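PDB 3P5M: enoyl-CoA hydratase/isomerase from Mycobacterium avium, which probably acts on coenzyme A thioesters as a hydratase or isomerase of the crotonase superfamily. Local coordinates for residues 17-22 against 40-45; 106-111 against 123-128; 114-119 against 173-178. All coordinates share one frame; numbering follows the deposited sequence.

Interaction 1: 17-22 against 40-45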
# COMPACT_ATOMS: atom_id res chain seq x y z
N LEU B 17 12.81 33.67 1.97
CA LEU B 17 11.99 34.53 2.82
C LEU B 17 11.21 33.62 3.75
O LEU B 17 10.38 32.83 3.29
CB LEU B 17 10.98 35.39 2.01
CG LEU B 17 10.11 36.38 2.81
CD1 LEU B 17 10.97 37.46 3.49
CD2 LEU B 17 9.04 37.05 1.92
N ARG B 18 11.46 33.73 5.06
CA ARG B 18 10.70 32.95 6.05
C ARG B 18 9.54 33.75 6.63
O ARG B 18 9.72 34.77 7.29
CB ARG B 18 11.58 32.41 7.18
CG ARG B 18 12.81 31.67 6.71
CD ARG B 18 13.74 31.33 7.88
NE ARG B 18 14.62 30.22 7.51
CZ ARG B 18 14.41 28.94 7.83
NH1 ARG B 18 13.38 28.58 8.57
NH2 ARG B 18 15.28 28.03 7.43
N ILE B 19 8.34 33.25 6.39
CA ILE B 19 7.14 33.85 6.92
C ILE B 19 6.62 32.85 7.95
O ILE B 19 6.30 31.71 7.59
CB ILE B 19 6.08 34.09 5.83
CG1 ILE B 19 6.68 34.93 4.67
CG2 ILE B 19 4.81 34.67 6.46
CD1 ILE B 19 5.65 35.61 3.74
N ARG B 20 6.59 33.26 9.21
CA ARG B 20 6.07 32.44 10.30
C ARG B 20 4.79 33.06 10.81
O ARG B 20 4.77 34.25 11.16
CB ARG B 20 7.09 32.26 11.45
N LEU B 21 3.73 32.25 10.83
CA LEU B 21 2.48 32.63 11.50
C LEU B 21 2.85 32.62 12.98
O LEU B 21 3.48 31.68 13.44
CB LEU B 21 1.36 31.63 11.21
CG LEU B 21 0.74 31.56 9.81
CD1 LEU B 21 1.75 31.28 8.74
CD2 LEU B 21 -0.36 30.50 9.79
N ASP B 22 2.51 33.68 13.70
CA ASP B 22 3.09 33.90 15.04
C ASP B 22 2.01 34.32 16.06
O ASP B 22 2.17 35.31 16.77
CB ASP B 22 4.21 34.95 14.94
CG ASP B 22 5.20 34.92 16.14
OD1 ASP B 22 5.47 33.84 16.73
OD2 ASP B 22 5.74 36.00 16.48
N VAL B 40 0.72 40.73 1.92
CA VAL B 40 1.62 41.72 1.33
C VAL B 40 3.06 41.20 1.36
O VAL B 40 3.81 41.40 0.39
CB VAL B 40 1.55 43.14 1.98
CG1 VAL B 40 0.17 43.79 1.72
CG2 VAL B 40 1.91 43.10 3.48
N HIS B 41 3.42 40.54 2.47
CA HIS B 41 4.70 39.88 2.58
C HIS B 41 4.90 38.83 1.50
O HIS B 41 6.01 38.62 1.06
CB HIS B 41 4.90 39.30 3.97
CG HIS B 41 5.20 40.34 5.00
ND1 HIS B 41 6.29 41.18 4.91
CD2 HIS B 41 4.55 40.67 6.14
CE1 HIS B 41 6.30 41.99 5.95
NE2 HIS B 41 5.26 41.71 6.71
N ILE B 42 3.81 38.21 1.05
CA ILE B 42 3.92 37.25 -0.06
C ILE B 42 4.17 37.94 -1.41
O ILE B 42 5.06 37.55 -2.16
CB ILE B 42 2.67 36.37 -0.21
CG1 ILE B 42 2.30 35.69 1.11
CG2 ILE B 42 2.87 35.36 -1.37
CD1 ILE B 42 3.07 34.48 1.41
N ARG B 43 3.38 38.96 -1.72
CA ARG B 43 3.52 39.59 -3.02
C ARG B 43 4.81 40.41 -3.11
O ARG B 43 5.45 40.43 -4.16
CB ARG B 43 2.28 40.41 -3.39
CG ARG B 43 1.08 39.53 -3.72
CD ARG B 43 -0.10 40.37 -4.14
NE ARG B 43 -0.82 40.92 -3.00
CZ ARG B 43 -1.39 42.12 -2.98
NH1 ARG B 43 -1.31 42.91 -4.04
NH2 ARG B 43 -2.03 42.54 -1.89
N ASP B 44 5.18 41.05 -1.99
CA ASP B 44 6.49 41.69 -1.81
C ASP B 44 7.74 40.79 -1.99
O ASP B 44 8.88 41.30 -1.98
CB ASP B 44 6.54 42.33 -0.42
CG ASP B 44 5.87 43.72 -0.37
OD1 ASP B 44 5.16 44.11 -1.32
OD2 ASP B 44 6.07 44.41 0.64
N ALA B 45 7.56 39.48 -2.10
CA ALA B 45 8.68 38.59 -2.38
C ALA B 45 8.96 38.59 -3.88
O ALA B 45 10.07 38.30 -4.32
CB ALA B 45 8.40 37.15 -1.85
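Ile-19 and Leu-17 reach from strand 17-21 to one flank of helix 40-45, touching His-41, Ile-42 and Ala-45. The helix runs almost exactly antiparallel to the strand, 171° between directions, with the short axes 10.1 Å apart. That separation accommodates one layer of side chains, made here mostly of methyl groups. CD1 of Ile-19 lies 3.7 Å from CD1 of Ile-42 and 3.8 Å from CB of His-41. Ile-42 takes part although its CB is directed away from the strand: chi2 of -82° swings CD1 back, and the two isoleucine side chains cross at about a right angle. Two residues earlier on the strand, Leu-17 has CG anti to its backbone N (chi1 -178°), and its CD2 rests 3.8 Å from CB of Ala-45. The same methyl lies 3.5 Å from the carbonyl O of His-41, a van der Waals contact with the helix backbone. Leu-38, one turn back on the helix, also packs on Ile-19.

The outer half of the helix contrasts with this apolar layer. Val-40, Arg-43 and Asp-44 are exposed to solvent and take no part in the contact. His-41 stands at the transition: its CB belongs to the packed layer, whereas NE2 of its imidazole is hydrogen-bonded to Glu-37 of the same helix. On the strand, Arg-18 points to the other face of the sheet, where its NE forms a salt bridge with Asp-13. Leu-17 and Ile-19 also make backbone hydrogen bonds to strand 53-58, which runs parallel to their own strand. Strand 16-21, helix 32-47 and strand 53-58 thus form a beta-alpha-beta crossover unit, the helix covering the sheet, as expected in the crotonase fold.

Interaction 2: 106-111 against 123-128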
# COMPACT_ATOMS: atom_id res chain seq x y z
N PHE B 106 -9.12 27.10 7.18
CA PHE B 106 -8.21 27.88 6.31
C PHE B 106 -6.72 27.51 6.43
O PHE B 106 -5.95 27.74 5.50
CB PHE B 106 -8.34 29.40 6.54
CG PHE B 106 -7.39 30.20 5.67
CD1 PHE B 106 -7.66 30.36 4.31
CD2 PHE B 106 -6.21 30.68 6.19
CE1 PHE B 106 -6.77 31.04 3.50
CE2 PHE B 106 -5.32 31.38 5.37
CZ PHE B 106 -5.62 31.56 4.03
N GLY B 107 -6.29 26.97 7.56
CA GLY B 107 -4.91 26.45 7.69
C GLY B 107 -4.60 25.34 6.69
O GLY B 107 -3.46 25.20 6.23
N CYS B 108 -5.60 24.55 6.37
CA CYS B 108 -5.46 23.55 5.33
C CYS B 108 -5.37 24.22 3.96
O CYS B 108 -4.43 23.96 3.17
CB CYS B 108 -6.63 22.54 5.40
SG CYS B 108 -6.49 21.17 4.21
N SER B 109 -6.34 25.08 3.65
CA SER B 109 -6.33 25.83 2.41
C SER B 109 -4.95 26.48 2.17
O SER B 109 -4.41 26.40 1.06
CB SER B 109 -7.40 26.91 2.46
OG SER B 109 -8.66 26.36 2.84
N LEU B 110 -4.40 27.11 3.22
CA LEU B 110 -3.12 27.84 3.17
C LEU B 110 -1.93 26.93 2.74
O LEU B 110 -1.15 27.27 1.82
CB LEU B 110 -2.83 28.42 4.56
CG LEU B 110 -1.61 29.30 4.83
CD1 LEU B 110 -1.64 30.51 3.94
CD2 LEU B 110 -1.75 29.75 6.28
N ALA B 111 -1.78 25.83 3.45
CA ALA B 111 -0.71 24.86 3.18
C ALA B 111 -0.87 24.38 1.74
O ALA B 111 0.08 24.37 0.97
CB ALA B 111 -0.81 23.69 4.14
N SER B 123 1.67 15.62 11.83
CA SER B 123 0.84 16.72 11.27
C SER B 123 -0.45 16.16 10.67
O SER B 123 -0.55 14.95 10.49
CB SER B 123 1.61 17.63 10.32
OG SER B 123 1.96 17.01 9.10
N TYR B 124 -1.47 17.01 10.52
CA TYR B 124 -2.73 16.60 9.88
C TYR B 124 -3.48 17.76 9.24
O TYR B 124 -3.25 18.94 9.55
CB TYR B 124 -3.66 15.88 10.87
CG TYR B 124 -4.12 16.72 12.03
CD1 TYR B 124 -5.34 17.41 11.96
CD2 TYR B 124 -3.36 16.83 13.19
CE1 TYR B 124 -5.79 18.16 13.03
CE2 TYR B 124 -3.81 17.59 14.29
CZ TYR B 124 -5.02 18.24 14.19
OH TYR B 124 -5.47 18.97 15.23
N PHE B 125 -4.42 17.39 8.36
CA PHE B 125 -5.13 18.32 7.48
C PHE B 125 -6.60 18.03 7.69
O PHE B 125 -7.03 16.86 7.69
CB PHE B 125 -4.69 18.07 6.04
CG PHE B 125 -3.20 18.26 5.83
CD1 PHE B 125 -2.69 19.48 5.37
CD2 PHE B 125 -2.32 17.25 6.14
CE1 PHE B 125 -1.32 19.67 5.22
CE2 PHE B 125 -0.96 17.42 6.01
CZ PHE B 125 -0.45 18.63 5.53
N GLN B 126 -7.38 19.07 7.93
CA GLN B 126 -8.74 18.83 8.34
C GLN B 126 -9.63 20.03 8.00
O GLN B 126 -9.28 21.17 8.30
CB GLN B 126 -8.79 18.61 9.85
CG GLN B 126 -10.20 18.27 10.39
CD GLN B 126 -10.28 18.35 11.94
OE1 GLN B 126 -9.48 19.02 12.57
NE2 GLN B 126 -11.26 17.66 12.53
N LEU B 127 -10.77 19.74 7.39
CA LEU B 127 -11.80 20.77 7.12
C LEU B 127 -12.81 20.69 8.27
O LEU B 127 -13.88 20.07 8.16
CB LEU B 127 -12.45 20.54 5.76
CG LEU B 127 -11.53 20.53 4.54
CD1 LEU B 127 -12.32 20.30 3.22
CD2 LEU B 127 -10.72 21.83 4.44
N ALA B 128 -12.44 21.27 9.41
CA ALA B 128 -13.32 21.18 10.58
C ALA B 128 -14.49 22.15 10.52
O ALA B 128 -15.27 22.20 11.46
CB ALA B 128 -12.54 21.36 11.89
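Cys-108 and Phe-125 mark the closest backbone approach, CA to CA 5.7 Å, where strand 124-126 passes helix 106-111 with axes 7.6 Å apart and a signed crossing angle of -117°. Cys-108 is the main helix residue in the contact. Its SG is anti to the backbone N (chi1 -176°) and comes within 4.0 Å of CB of Phe-125, near the plane of the aromatic ring and at its edge. CB of Cys-108 meets the next two residues, Gln-126 at the end of the strand and Leu-127 just beyond it, lying 4.2 Å from the carbonyl O of Gln-126 and 4.3 Å from CD2 of Leu-127. One turn further along the helix, CB of Ala-111 approaches CE1 of Phe-125 at 4.2 Å, again at the ring edge. The ring therefore presents its rim to the helix, with both neighbours close to its plane.

Helix 106-113, which follows strand 102-104, probably corresponds to the helix whose N-terminal end supplies one peptide N-H of the oxyanion hole in crotonases. Strand 124-126, against which it packs, lies in the middle of a small three-stranded sheet, hydrogen-bonded to 102-104 and 163-164. Small side chains on the helix, Cys-108 and Ala-111, allow the short axis separation, and the closest contacts are ordinary van der Waals approaches. Gln-126 contributes its backbone, while its amide NE2 turns to the carbonyl of Ala-160. Elsewhere on the helix, Phe-106 and Leu-110 pack on helix 74-90, and Ser-109 OG is hydrogen-bonded to the carbonyl O of Asp-137.

Interaction 3: 114-119 against 173-178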
# COMPACT_ATOMS: atom_id res chain seq x y z
N CYS B 114 0.32 26.23 -1.43
CA CYS B 114 1.76 26.28 -1.68
C CYS B 114 2.19 25.29 -2.75
O CYS B 114 1.51 24.30 -3.02
CB CYS B 114 2.54 26.05 -0.38
SG CYS B 114 2.14 27.27 0.87
N ASP B 115 3.33 25.56 -3.37
CA ASP B 115 3.88 24.65 -4.39
C ASP B 115 4.36 23.31 -3.88
O ASP B 115 4.20 22.32 -4.55
CB ASP B 115 4.98 25.37 -5.14
CG ASP B 115 4.50 26.68 -5.66
OD1 ASP B 115 3.60 26.62 -6.52
OD2 ASP B 115 4.96 27.73 -5.18
N LEU B 116 4.95 23.28 -2.70
CA LEU B 116 5.41 22.04 -2.08
C LEU B 116 4.99 22.14 -0.65
O LEU B 116 4.96 23.24 -0.10
CB LEU B 116 6.93 21.94 -2.18
CG LEU B 116 7.55 21.98 -3.59
CD1 LEU B 116 9.05 22.11 -3.49
CD2 LEU B 116 7.14 20.73 -4.43
N VAL B 117 4.63 21.02 -0.04
CA VAL B 117 4.28 20.97 1.40
C VAL B 117 5.13 19.86 2.00
O VAL B 117 5.15 18.75 1.48
CB VAL B 117 2.79 20.63 1.63
CG1 VAL B 117 2.49 20.39 3.14
CG2 VAL B 117 1.89 21.77 1.04
N VAL B 118 5.85 20.19 3.07
CA VAL B 118 6.68 19.22 3.80
C VAL B 118 6.02 19.02 5.17
O VAL B 118 5.98 19.94 6.01
CB VAL B 118 8.16 19.71 3.96
CG1 VAL B 118 9.00 18.65 4.67
CG2 VAL B 118 8.82 20.06 2.58
N ALA B 119 5.45 17.85 5.35
CA ALA B 119 4.59 17.59 6.49
C ALA B 119 5.34 16.76 7.53
O ALA B 119 5.96 15.75 7.19
CB ALA B 119 3.29 16.87 6.04
N MET B 173 -2.20 14.68 -1.74
CA MET B 173 -2.59 16.00 -1.24
C MET B 173 -1.39 16.91 -1.10
O MET B 173 -1.48 18.10 -1.33
CB MET B 173 -3.26 15.89 0.15
CG MET B 173 -4.00 17.16 0.61
SD MET B 173 -4.47 17.18 2.39
CE MET B 173 -5.74 15.91 2.29
N ILE B 174 -0.28 16.33 -0.68
CA ILE B 174 0.92 17.07 -0.33
C ILE B 174 2.12 16.48 -1.06
O ILE B 174 2.14 15.27 -1.32
CB ILE B 174 1.14 17.10 1.23
CG1 ILE B 174 1.11 15.68 1.82
CG2 ILE B 174 0.05 17.99 1.89
CD1 ILE B 174 1.62 15.60 3.29
N SER B 175 3.11 17.30 -1.36
CA SER B 175 4.26 16.83 -2.13
C SER B 175 5.27 15.99 -1.32
O SER B 175 5.85 15.07 -1.86
CB SER B 175 4.97 18.01 -2.77
OG SER B 175 5.49 18.84 -1.74
N HIS B 176 5.41 16.28 -0.02
CA HIS B 176 6.46 15.65 0.83
C HIS B 176 5.99 15.16 2.16
O HIS B 176 5.22 15.84 2.88
CB HIS B 176 7.61 16.62 1.09
CG HIS B 176 8.46 16.89 -0.13
ND1 HIS B 176 8.04 17.71 -1.15
CD2 HIS B 176 9.67 16.40 -0.50
CE1 HIS B 176 8.97 17.75 -2.08
NE2 HIS B 176 9.97 16.96 -1.72
N ILE B 177 6.47 13.96 2.49
CA ILE B 177 6.27 13.42 3.80
C ILE B 177 7.62 13.23 4.51
O ILE B 177 8.64 12.91 3.87
CB ILE B 177 5.43 12.09 3.72
CG1 ILE B 177 5.01 11.60 5.10
CG2 ILE B 177 6.22 10.96 3.05
CD1 ILE B 177 3.88 12.32 5.75
N THR B 178 7.63 13.45 5.83
CA THR B 178 8.78 13.13 6.64
C THR B 178 8.38 12.14 7.75
O THR B 178 7.19 11.97 8.06
CB THR B 178 9.42 14.36 7.29
OG1 THR B 178 8.54 14.88 8.28
CG2 THR B 178 9.72 15.46 6.27
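Ala-119 O is gripped twice by Thr-178, whose OG1 donates at 2.9 Å and whose N donates at 3.2 Å. The N approaches almost in line with the carbonyl bond (170° at O), whereas OG1 is tilted 30° from the carbonyl plane; chi1 of 69° sets OG1 between the backbone N and carbonyl carbon. At the other end, Val-117 N donates to Ser-175 OG at 2.9 Å. That hydroxyl also pairs with ND1 of His-176 at 2.9 Å, lying in the imidazole plane.

Between these anchors the backbones pair as a short parallel bridge: His-176 N bonds to Val-117 O (2.9 Å) and Ala-119 N to His-176 O (3.2 Å), so His-176 brackets Val-118. These bonds attach strand 176-177 at one edge of the chain's main mixed sheet, in the crotonase-type core.

Packing flanks the backbone pairs. CG1 of Val-117 meets CG2 of Ile-174 at 3.6 Å, and Ala-119 CB is tight against Ile-174 CD1 at 3.5 Å. On the other face Val-118 touches Thr-178 and crosses His-176 obliquely. Arg-155 of the third subunit donates to Ser-175 O and packs on Leu-116 and His-176.

Interactions 1 and 3 both reach the six-stranded sheet, the first by packing a helix on strand 16-21, the second by pairing strands 116-119 and 176-177; their centres are 18 Å apart and their nearest atoms about 7 Å. Interaction 2 touches both. CD2 of Leu-110 lies 3.8 Å from CD2 of Leu-21, although the centres of interactions 1 and 2 are 19 Å apart. Interactions 2 and 3, with centres 12 Å apart, share more: Phe-125 CZ packs 3.7 Å from Ile-174 CG2, and Phe-125 CB 3.8 Å from Met-173 SD. Their segments alternate along the chain, helix 106-113 leading into strand 116-119 and then strand 124-126. Helix 106-113, which probably borders the active site, thus touches strands of both sheets.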